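Local coordinates for protein VP5 (Halorubrum pleomorphic virus 2, PDB 6QGI) that is the envelope protein of a prokaryotic pleomorphic virus and probably drives fusion of the viral membrane with that of its haloarchaeal host, at residues I79-E84 with D96-E101; S163-S168 with T181-R186; W356-S361 with L370-Y375. One frame throughout, in Å; residues are numbered along the deposited sequence.

Interaction 1: residues I79-E84 with D96-E101; sequences IAAIEE and DAATTE
Both segments are helical, 79-84 near the end of helix 66-86 and 96-101 near the start of helix 91-133. Their local axes run nearly antiparallel, at 157°, and approach to 7.7 Å. So short a separation is possible because the residues at the crossing are small: A81 and A98 have the closest CA atoms, 5.0 Å apart, and no side chain larger than a methyl separates the helices there. No hydrogen bond passes between the segments, and the grip is one of surface fit. The methyls of A81 and A98 touch side by side, CB to CB at 3.9 Å. One position earlier on each helix, the methyls of A80 and A97 point at the partner helix. A80 CB sits 3.6 Å from A97 O, over the backbone, and E101 CG also touches it, at 3.5 Å. E101 starts with CG anti to its carbonyl carbon and bends at chi2, so the methylene, not the carboxylate, does the touching. E84 differs: both its CG, at 3.6 Å, and its carboxylate OE2, at 3.3 Å, touch A97 CB, the chain folded at chi2 (-110°) to lay the acid across the methyl. Thus two glutamates flank the alanines where the contact is less buried, while W249 and I246 of helix 225-253 cover A81 and A98 on the buried side. Two consecutive helices joined by a short connection and packed closely through alanines form an antiparallel alpha-helical hairpin, here within the helical part of the envelope protein's N-terminal region.

Interaction 2: residues S163-S168 with T181-R186; sequences STDATS and TVEVDR
T181, where the second segment begins, carries most of this contact. Its OG1 stands between the backbone N and the carbonyl carbon (chi1 64°), the crowded position, and from there donates a hydrogen bond of 2.8 Å to D165 O. The hydroxyl approaches from above the carbonyl plane, 45° out of it, with a C=O...OG1 angle of 132°. The same OG1 is also hydrogen-bonded to the side-chain ND2 of N159 on the neighbouring strand 155-159, so one hydroxyl ties the loop to the sheet. The other branch, CG2, lies anti to the carbonyl carbon and points to T167, whose OG1 is 3.3 Å away; the two threonine side chains cross at about a right angle. T167 OG1 has its polar partner in D194, leaving the methyl of T181 as a plain packing neighbour. That methyl also rests 4.1 Å from A166 CA. The D165 carbonyl is presented by a type I beta turn from S163 to A166, closed by A166 N to S163 O at 3.1 Å; immediately after it the chain enters strand 167-170, which forms a beta hairpin with strand 176-186 in a small antiparallel sheet. Two residues on from T181, E183 faces the same side. With CG anti to the backbone N and the chain extended, it reaches beside D165: E183 OE2 lies 4.3 Å from D165 CB and 4.4 Å from D165 OD2. Two like charges so near may raise the pKa of one acid, although N159 ND2 holds E183 OE2, and Y192 of strand 189-193 packs against both side chains.

Interaction 3: residues W356-S361 with L370-Y375; sequences WTAYQS and LTSEPY
The indole of W356 is the large bump of this contact, and segment 370-375 curves round it to make the hollow. With CG anti to the backbone N (chi1 -169°), the ring extends toward the other chain segment. The rim is lined by backbone and side chain in turn: S372 O lies 3.3 Å from W356 CZ2 and E373 O 3.5 Å from W356 CH2, both near the ring plane. Past these, the same edge meets the face of Y375, W356 CZ3 to Y375 CE2 being 3.7 Å; the planes stand at 75°, a T-shaped (edge-to-face) pair. At the pyrrole end L370 CD2 presses obliquely on W356 NE1 at 3.4 Å and also touches CB of Y359, filling the notch between the two aromatic residues. A smaller knob, the methyl of A358, lies over one face of the indole toward its rim and meets S372 CB at 3.4 Å. A358 is the centre of an inverse gamma turn, and its carbonyl oxygen serves both sides: T371 N donates to A358 O at 2.8 Å with an N-H...O angle of 153°, while W356 NE1 gives the same oxygen a weak bond. This weak bond, with the packing round the rim, would limit rotation of the indole. F425 and V380 continue the apolar surroundings. Within the two segments Y359–L370 is the single beta bridge; pairing goes on to Q360–T369, and this aromatic core, built on a buried tryptophan, lies where the chain runs from strand 343-355 to 362-363 and out of strand 367-370.

Overall arrangement
Along the chain the three contacts follow in series, each closing before the next opens. Interactions 1 and 2 both fall in the N-terminal region of the envelope protein, yet their centres are 38 Å apart: interaction 1 joins helices 66-86 and 91-133, while interaction 2 joins the turn leading into strand 167-170 to strand 176-186, its partner in a small antiparallel sheet. Interaction 3 lies between loops of the later beta-rich part, its centre 59 Å from interaction 1, on the opposite side of the chain's centre, and 46 Å from interaction 2. No two of them touch. The contacts thus lie in separate helical and beta parts, each packing neighbouring elements locally.

Interaction 1: residues I79-E84 with D96-E101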
loop_
_atom_site.group_PDB
_atom_site.type_symbol
_atom_site.label_atom_id
_atom_site.label_comp_id
_atom_site.label_asym_id
_atom_site.label_seq_id
_atom_site.Cartn_x
_atom_site.Cartn_y
_atom_site.Cartn_z
ATOM N N ILE A 79 17.344 22.736 2.410
ATOM C CA ILE A 79 18.511 22.493 3.276
ATOM C C ILE A 79 19.806 22.698 2.468
ATOM O O ILE A 79 20.659 23.480 2.896
ATOM C CB ILE A 79 18.457 21.109 3.987
ATOM C CG1 ILE A 79 17.415 21.144 5.121
ATOM C CG2 ILE A 79 19.836 20.690 4.546
ATOM C CD1 ILE A 79 16.920 19.825 5.563
ATOM N N ALA A 80 19.913 22.055 1.283
ATOM C CA ALA A 80 21.067 22.170 0.384
ATOM C C ALA A 80 21.261 23.608 -0.105
ATOM O O ALA A 80 22.401 24.054 -0.234
ATOM C CB ALA A 80 20.900 21.241 -0.801
ATOM N N ALA A 81 20.152 24.333 -0.351
ATOM C CA ALA A 81 20.181 25.732 -0.770
ATOM C C ALA A 81 20.679 26.618 0.374
ATOM O O ALA A 81 21.416 27.565 0.114
ATOM C CB ALA A 81 18.794 26.179 -1.224
ATOM N N ILE A 82 20.305 26.289 1.639
ATOM C CA ILE A 82 20.708 27.037 2.840
ATOM C C ILE A 82 22.219 26.824 3.095
ATOM O O ILE A 82 22.895 27.774 3.491
ATOM C CB ILE A 82 19.821 26.691 4.090
ATOM C CG1 ILE A 82 18.376 27.218 3.905
ATOM C CG2 ILE A 82 20.418 27.258 5.402
ATOM C CD1 ILE A 82 17.275 26.478 4.714
ATOM N N GLU A 83 22.741 25.601 2.839
ATOM C CA GLU A 83 24.162 25.261 3.014
ATOM C C GLU A 83 25.035 26.130 2.111
ATOM O O GLU A 83 25.996 26.729 2.587
ATOM C CB GLU A 83 24.430 23.767 2.728
ATOM C CG GLU A 83 23.701 22.793 3.644
ATOM C CD GLU A 83 24.396 22.332 4.912
ATOM O OE1 GLU A 83 24.063 21.222 5.389
ATOM O OE2 GLU A 83 25.258 23.073 5.438
ATOM N N GLU A 84 24.668 26.225 0.819
ATOM C CA GLU A 84 25.360 27.021 -0.196
ATOM C C GLU A 84 25.229 28.509 0.110
ATOM O O GLU A 84 26.180 29.263 -0.092
ATOM C CB GLU A 84 24.814 26.701 -1.592
ATOM C CG GLU A 84 25.286 25.351 -2.106
ATOM C CD GLU A 84 26.284 25.353 -3.250
ATOM O OE1 GLU A 84 27.087 26.307 -3.353
ATOM O OE2 GLU A 84 26.279 24.379 -4.037
ATOM N N ASP A 96 21.378 25.370 -8.104
ATOM C CA ASP A 96 21.892 24.109 -8.650
ATOM C C ASP A 96 21.944 23.022 -7.578
ATOM O O ASP A 96 21.558 21.887 -7.855
ATOM C CB ASP A 96 23.281 24.296 -9.287
ATOM C CG ASP A 96 23.277 25.036 -10.619
ATOM O OD1 ASP A 96 22.360 24.785 -11.441
ATOM O OD2 ASP A 96 24.202 25.851 -10.849
ATOM N N ALA A 97 22.382 23.384 -6.351
ATOM C CA ALA A 97 22.470 22.484 -5.201
ATOM C C ALA A 97 21.084 22.042 -4.761
ATOM O O ALA A 97 20.895 20.883 -4.392
ATOM C CB ALA A 97 23.183 23.170 -4.053
ATOM N N ALA A 98 20.114 22.966 -4.820
ATOM C CA ALA A 98 18.724 22.706 -4.473
ATOM C C ALA A 98 18.075 21.765 -5.491
ATOM O O ALA A 98 17.485 20.769 -5.078
ATOM C CB ALA A 98 17.952 24.012 -4.391
ATOM N N THR A 99 18.224 22.051 -6.810
ATOM C CA THR A 99 17.644 21.255 -7.906
ATOM C C THR A 99 18.207 19.832 -7.954
ATOM O O THR A 99 17.450 18.898 -8.226
ATOM C CB THR A 99 17.835 21.937 -9.269
ATOM O OG1 THR A 99 19.223 22.173 -9.495
ATOM C CG2 THR A 99 17.042 23.226 -9.403
ATOM N N THR A 100 19.519 19.667 -7.676
ATOM C CA THR A 100 20.210 18.375 -7.653
ATOM C C THR A 100 19.573 17.484 -6.593
ATOM O O THR A 100 19.389 16.296 -6.845
ATOM C CB THR A 100 21.720 18.578 -7.437
ATOM O OG1 THR A 100 22.222 19.333 -8.536
ATOM C CG2 THR A 100 22.496 17.270 -7.342
ATOM N N GLU A 101 19.191 18.063 -5.439
ATOM C CA GLU A 101 18.532 17.336 -4.358
ATOM C C GLU A 101 17.117 16.934 -4.765
ATOM O O GLU A 101 16.688 15.838 -4.410
ATOM C CB GLU A 101 18.519 18.153 -3.063
ATOM C CG GLU A 101 19.891 18.266 -2.415
ATOM C CD GLU A 101 20.531 16.966 -1.971
ATOM O OE1 GLU A 101 20.061 16.378 -0.969
ATOM O OE2 GLU A 101 21.507 16.535 -2.627
#

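Interaction 2: residues S163-S168 with T181-R186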
loop_
_atom_site.group_PDB
_atom_site.type_symbol
_atom_site.label_atom_id
_atom_site.label_comp_id
_atom_site.label_asym_id
_atom_site.label_seq_id
_atom_site.Cartn_x
_atom_site.Cartn_y
_atom_site.Cartn_z
ATOM N N SER A 163 14.326 -5.084 -23.317
ATOM C CA SER A 163 13.780 -5.565 -24.594
ATOM C C SER A 163 13.619 -4.429 -25.597
ATOM O O SER A 163 13.466 -3.270 -25.197
ATOM C CB SER A 163 12.437 -6.256 -24.389
ATOM O OG SER A 163 12.585 -7.430 -23.608
ATOM N N THR A 164 13.653 -4.762 -26.904
ATOM C CA THR A 164 13.542 -3.783 -27.992
ATOM C C THR A 164 12.190 -3.048 -27.985
ATOM O O THR A 164 12.114 -1.921 -28.487
ATOM C CB THR A 164 13.805 -4.435 -29.356
ATOM O OG1 THR A 164 13.065 -5.649 -29.473
ATOM C CG2 THR A 164 15.284 -4.695 -29.593
ATOM N N ASP A 165 11.145 -3.656 -27.390
ATOM C CA ASP A 165 9.821 -3.049 -27.339
ATOM C C ASP A 165 9.523 -2.409 -25.960
ATOM O O ASP A 165 8.389 -1.989 -25.709
ATOM C CB ASP A 165 8.751 -4.063 -27.753
ATOM C CG ASP A 165 8.852 -4.441 -29.218
ATOM O OD1 ASP A 165 8.475 -3.609 -30.073
ATOM O OD2 ASP A 165 9.323 -5.561 -29.511
ATOM N N ALA A 166 10.556 -2.277 -25.102
ATOM C CA ALA A 166 10.462 -1.593 -23.812
ATOM C C ALA A 166 10.787 -0.116 -24.026
ATOM O O ALA A 166 11.683 0.204 -24.811
ATOM C CB ALA A 166 11.415 -2.217 -22.803
ATOM N N THR A 167 10.039 0.788 -23.372
ATOM C CA THR A 167 10.219 2.242 -23.519
ATOM C C THR A 167 11.427 2.717 -22.701
ATOM O O THR A 167 11.809 2.067 -21.733
ATOM C CB THR A 167 8.925 2.982 -23.107
ATOM O OG1 THR A 167 7.791 2.271 -23.603
ATOM C CG2 THR A 167 8.870 4.422 -23.617
ATOM N N SER A 168 12.042 3.832 -23.113
ATOM C CA SER A 168 13.170 4.422 -22.397
ATOM C C SER A 168 12.698 5.714 -21.743
ATOM O O SER A 168 12.204 6.612 -22.429
ATOM C CB SER A 168 14.348 4.663 -23.335
ATOM O OG SER A 168 15.523 4.943 -22.592
ATOM N N THR A 181 6.899 -2.998 -21.117
ATOM C CA THR A 181 5.621 -2.666 -21.747
ATOM C C THR A 181 4.704 -3.867 -21.880
ATOM O O THR A 181 5.160 -4.984 -22.138
ATOM C CB THR A 181 5.792 -2.016 -23.133
ATOM O OG1 THR A 181 6.397 -2.938 -24.043
ATOM C CG2 THR A 181 6.540 -0.702 -23.088
ATOM N N VAL A 182 3.400 -3.611 -21.725
ATOM C CA VAL A 182 2.327 -4.577 -21.934
ATOM C C VAL A 182 1.874 -4.339 -23.379
ATOM O O VAL A 182 1.395 -3.255 -23.707
ATOM C CB VAL A 182 1.185 -4.461 -20.887
ATOM C CG1 VAL A 182 0.116 -5.522 -21.123
ATOM C CG2 VAL A 182 1.730 -4.560 -19.466
ATOM N N GLU A 183 2.116 -5.323 -24.251
ATOM C CA GLU A 183 1.842 -5.268 -25.687
ATOM C C GLU A 183 0.537 -5.960 -26.069
ATOM O O GLU A 183 0.275 -7.079 -25.627
ATOM C CB GLU A 183 3.013 -5.924 -26.439
ATOM C CG GLU A 183 2.991 -5.810 -27.954
ATOM C CD GLU A 183 4.196 -6.405 -28.662
ATOM O OE1 GLU A 183 4.066 -6.725 -29.865
ATOM O OE2 GLU A 183 5.268 -6.541 -28.028
ATOM N N VAL A 184 -0.257 -5.294 -26.927
ATOM C CA VAL A 184 -1.498 -5.812 -27.508
ATOM C C VAL A 184 -1.253 -5.902 -29.005
ATOM O O VAL A 184 -1.182 -4.864 -29.664
ATOM C CB VAL A 184 -2.761 -4.965 -27.170
ATOM C CG1 VAL A 184 -4.018 -5.574 -27.795
ATOM C CG2 VAL A 184 -2.939 -4.802 -25.670
ATOM N N ASP A 185 -1.066 -7.128 -29.532
ATOM C CA ASP A 185 -0.820 -7.359 -30.958
ATOM C C ASP A 185 -2.100 -7.114 -31.757
ATOM O O ASP A 185 -3.156 -7.661 -31.422
ATOM C CB ASP A 185 -0.285 -8.780 -31.203
ATOM C CG ASP A 185 0.271 -9.027 -32.593
ATOM O OD1 ASP A 185 -0.531 -9.254 -33.524
ATOM O OD2 ASP A 185 1.511 -9.024 -32.745
ATOM N N ARG A 186 -2.011 -6.246 -32.779
ATOM C CA ARG A 186 -3.121 -5.897 -33.678
ATOM C C ARG A 186 -2.682 -6.154 -35.137
ATOM O O ARG A 186 -3.180 -5.522 -36.076
ATOM C CB ARG A 186 -3.555 -4.428 -33.459
ATOM C CG ARG A 186 -4.007 -4.112 -32.033
ATOM C CD ARG A 186 -4.713 -2.775 -31.922
ATOM N NE ARG A 186 -6.166 -2.900 -32.066
ATOM C CZ ARG A 186 -6.870 -2.422 -33.089
ATOM N NH1 ARG A 186 -6.269 -1.771 -34.076
ATOM N NH2 ARG A 186 -8.187 -2.586 -33.127
#

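Interaction 3: residues W356-S361 with L370-Y375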
loop_
_atom_site.group_PDB
_atom_site.type_symbol
_atom_site.label_atom_id
_atom_site.label_comp_id
_atom_site.label_asym_id
_atom_site.label_seq_id
_atom_site.Cartn_x
_atom_site.Cartn_y
_atom_site.Cartn_z
ATOM N N TRP A 356 -17.824 -14.802 14.908
ATOM C CA TRP A 356 -17.857 -15.677 13.743
ATOM C C TRP A 356 -19.250 -16.301 13.641
ATOM O O TRP A 356 -19.744 -16.884 14.608
ATOM C CB TRP A 356 -16.756 -16.743 13.822
ATOM C CG TRP A 356 -16.564 -17.494 12.540
ATOM C CD1 TRP A 356 -17.147 -18.675 12.191
ATOM C CD2 TRP A 356 -15.753 -17.100 11.424
ATOM N NE1 TRP A 356 -16.743 -19.049 10.931
ATOM C CE2 TRP A 356 -15.879 -18.105 10.439
ATOM C CE3 TRP A 356 -14.918 -15.999 11.164
ATOM C CZ2 TRP A 356 -15.205 -18.042 9.213
ATOM C CZ3 TRP A 356 -14.245 -15.941 9.951
ATOM C CH2 TRP A 356 -14.394 -16.951 8.990
ATOM N N THR A 357 -19.907 -16.111 12.489
ATOM C CA THR A 357 -21.269 -16.592 12.222
ATOM C C THR A 357 -21.261 -17.561 11.023
ATOM O O THR A 357 -22.247 -18.265 10.791
ATOM C CB THR A 357 -22.199 -15.372 12.008
ATOM O OG1 THR A 357 -22.283 -14.650 13.237
ATOM C CG2 THR A 357 -23.608 -15.748 11.571
ATOM N N ALA A 358 -20.139 -17.626 10.292
ATOM C CA ALA A 358 -20.005 -18.484 9.125
ATOM C C ALA A 358 -19.649 -19.923 9.529
ATOM O O ALA A 358 -18.576 -20.426 9.193
ATOM C CB ALA A 358 -18.964 -17.902 8.182
ATOM N N TYR A 359 -20.571 -20.592 10.239
ATOM C CA TYR A 359 -20.382 -21.964 10.699
ATOM C C TYR A 359 -21.683 -22.759 10.645
ATOM O O TYR A 359 -22.767 -22.174 10.726
ATOM C CB TYR A 359 -19.807 -21.990 12.130
ATOM C CG TYR A 359 -20.753 -21.474 13.197
ATOM C CD1 TYR A 359 -21.624 -22.334 13.860
ATOM C CD2 TYR A 359 -20.749 -20.136 13.574
ATOM C CE1 TYR A 359 -22.514 -21.862 14.825
ATOM C CE2 TYR A 359 -21.613 -19.657 14.562
ATOM C CZ TYR A 359 -22.479 -20.530 15.200
ATOM O OH TYR A 359 -23.327 -20.071 16.177
ATOM N N GLN A 360 -21.567 -24.092 10.545
ATOM C CA GLN A 360 -22.704 -25.007 10.559
ATOM C C GLN A 360 -22.957 -25.411 12.008
ATOM O O GLN A 360 -22.006 -25.716 12.731
ATOM C CB GLN A 360 -22.458 -26.224 9.657
ATOM C CG GLN A 360 -22.415 -25.875 8.178
ATOM C CD GLN A 360 -22.867 -27.032 7.336
ATOM O OE1 GLN A 360 -22.094 -27.936 7.008
ATOM N NE2 GLN A 360 -24.142 -27.030 6.976
ATOM N N SER A 361 -24.223 -25.353 12.448
ATOM C CA SER A 361 -24.617 -25.644 13.825
ATOM C C SER A 361 -24.292 -27.087 14.242
ATOM O O SER A 361 -23.740 -27.286 15.321
ATOM C CB SER A 361 -26.097 -25.347 14.034
ATOM O OG SER A 361 -26.351 -23.960 13.888
ATOM N N LEU A 370 -17.189 -24.869 8.745
ATOM C CA LEU A 370 -17.239 -23.418 8.522
ATOM C C LEU A 370 -17.712 -23.141 7.102
ATOM O O LEU A 370 -17.275 -23.822 6.171
ATOM C CB LEU A 370 -15.873 -22.739 8.763
ATOM C CG LEU A 370 -15.210 -22.856 10.142
ATOM C CD1 LEU A 370 -13.921 -22.059 10.177
ATOM C CD2 LEU A 370 -16.128 -22.397 11.271
ATOM N N THR A 371 -18.598 -22.151 6.932
ATOM C CA THR A 371 -19.156 -21.818 5.619
ATOM C C THR A 371 -18.368 -20.675 4.927
ATOM O O THR A 371 -18.660 -20.352 3.772
ATOM C CB THR A 371 -20.656 -21.526 5.730
ATOM O OG1 THR A 371 -20.879 -20.586 6.776
ATOM C CG2 THR A 371 -21.477 -22.785 5.989
ATOM N N SER A 372 -17.348 -20.111 5.610
ATOM C CA SER A 372 -16.453 -19.089 5.058
ATOM C C SER A 372 -15.015 -19.356 5.480
ATOM O O SER A 372 -14.773 -19.882 6.567
ATOM C CB SER A 372 -16.872 -17.680 5.468
ATOM O OG SER A 372 -18.116 -17.310 4.896
ATOM N N GLU A 373 -14.064 -18.993 4.601
ATOM C CA GLU A 373 -12.622 -19.162 4.773
ATOM C C GLU A 373 -12.115 -18.425 6.023
ATOM O O GLU A 373 -12.352 -17.221 6.143
ATOM C CB GLU A 373 -11.890 -18.645 3.522
ATOM C CG GLU A 373 -10.520 -19.261 3.289
ATOM C CD GLU A 373 -10.007 -19.213 1.859
ATOM O OE1 GLU A 373 -10.524 -18.405 1.053
ATOM O OE2 GLU A 373 -9.080 -19.992 1.545
ATOM N N PRO A 374 -11.427 -19.118 6.966
ATOM C CA PRO A 374 -10.897 -18.407 8.145
ATOM C C PRO A 374 -9.758 -17.462 7.743
ATOM O O PRO A 374 -9.100 -17.677 6.723
ATOM C CB PRO A 374 -10.431 -19.534 9.069
ATOM C CG PRO A 374 -10.148 -20.678 8.167
ATOM C CD PRO A 374 -11.054 -20.549 6.977
ATOM N N TYR A 375 -9.556 -16.397 8.520
ATOM C CA TYR A 375 -8.555 -15.381 8.204
ATOM C C TYR A 375 -7.150 -15.807 8.600
ATOM O O TYR A 375 -6.985 -16.559 9.557
ATOM C CB TYR A 375 -8.917 -14.041 8.867
ATOM C CG TYR A 375 -10.341 -13.595 8.607
ATOM C CD1 TYR A 375 -10.867 -13.582 7.318
ATOM C CD2 TYR A 375 -11.150 -13.146 9.647
ATOM C CE1 TYR A 375 -12.177 -13.174 7.076
ATOM C CE2 TYR A 375 -12.456 -12.714 9.413
ATOM C CZ TYR A 375 -12.966 -12.735 8.126
ATOM O OH TYR A 375 -14.251 -12.316 7.888
#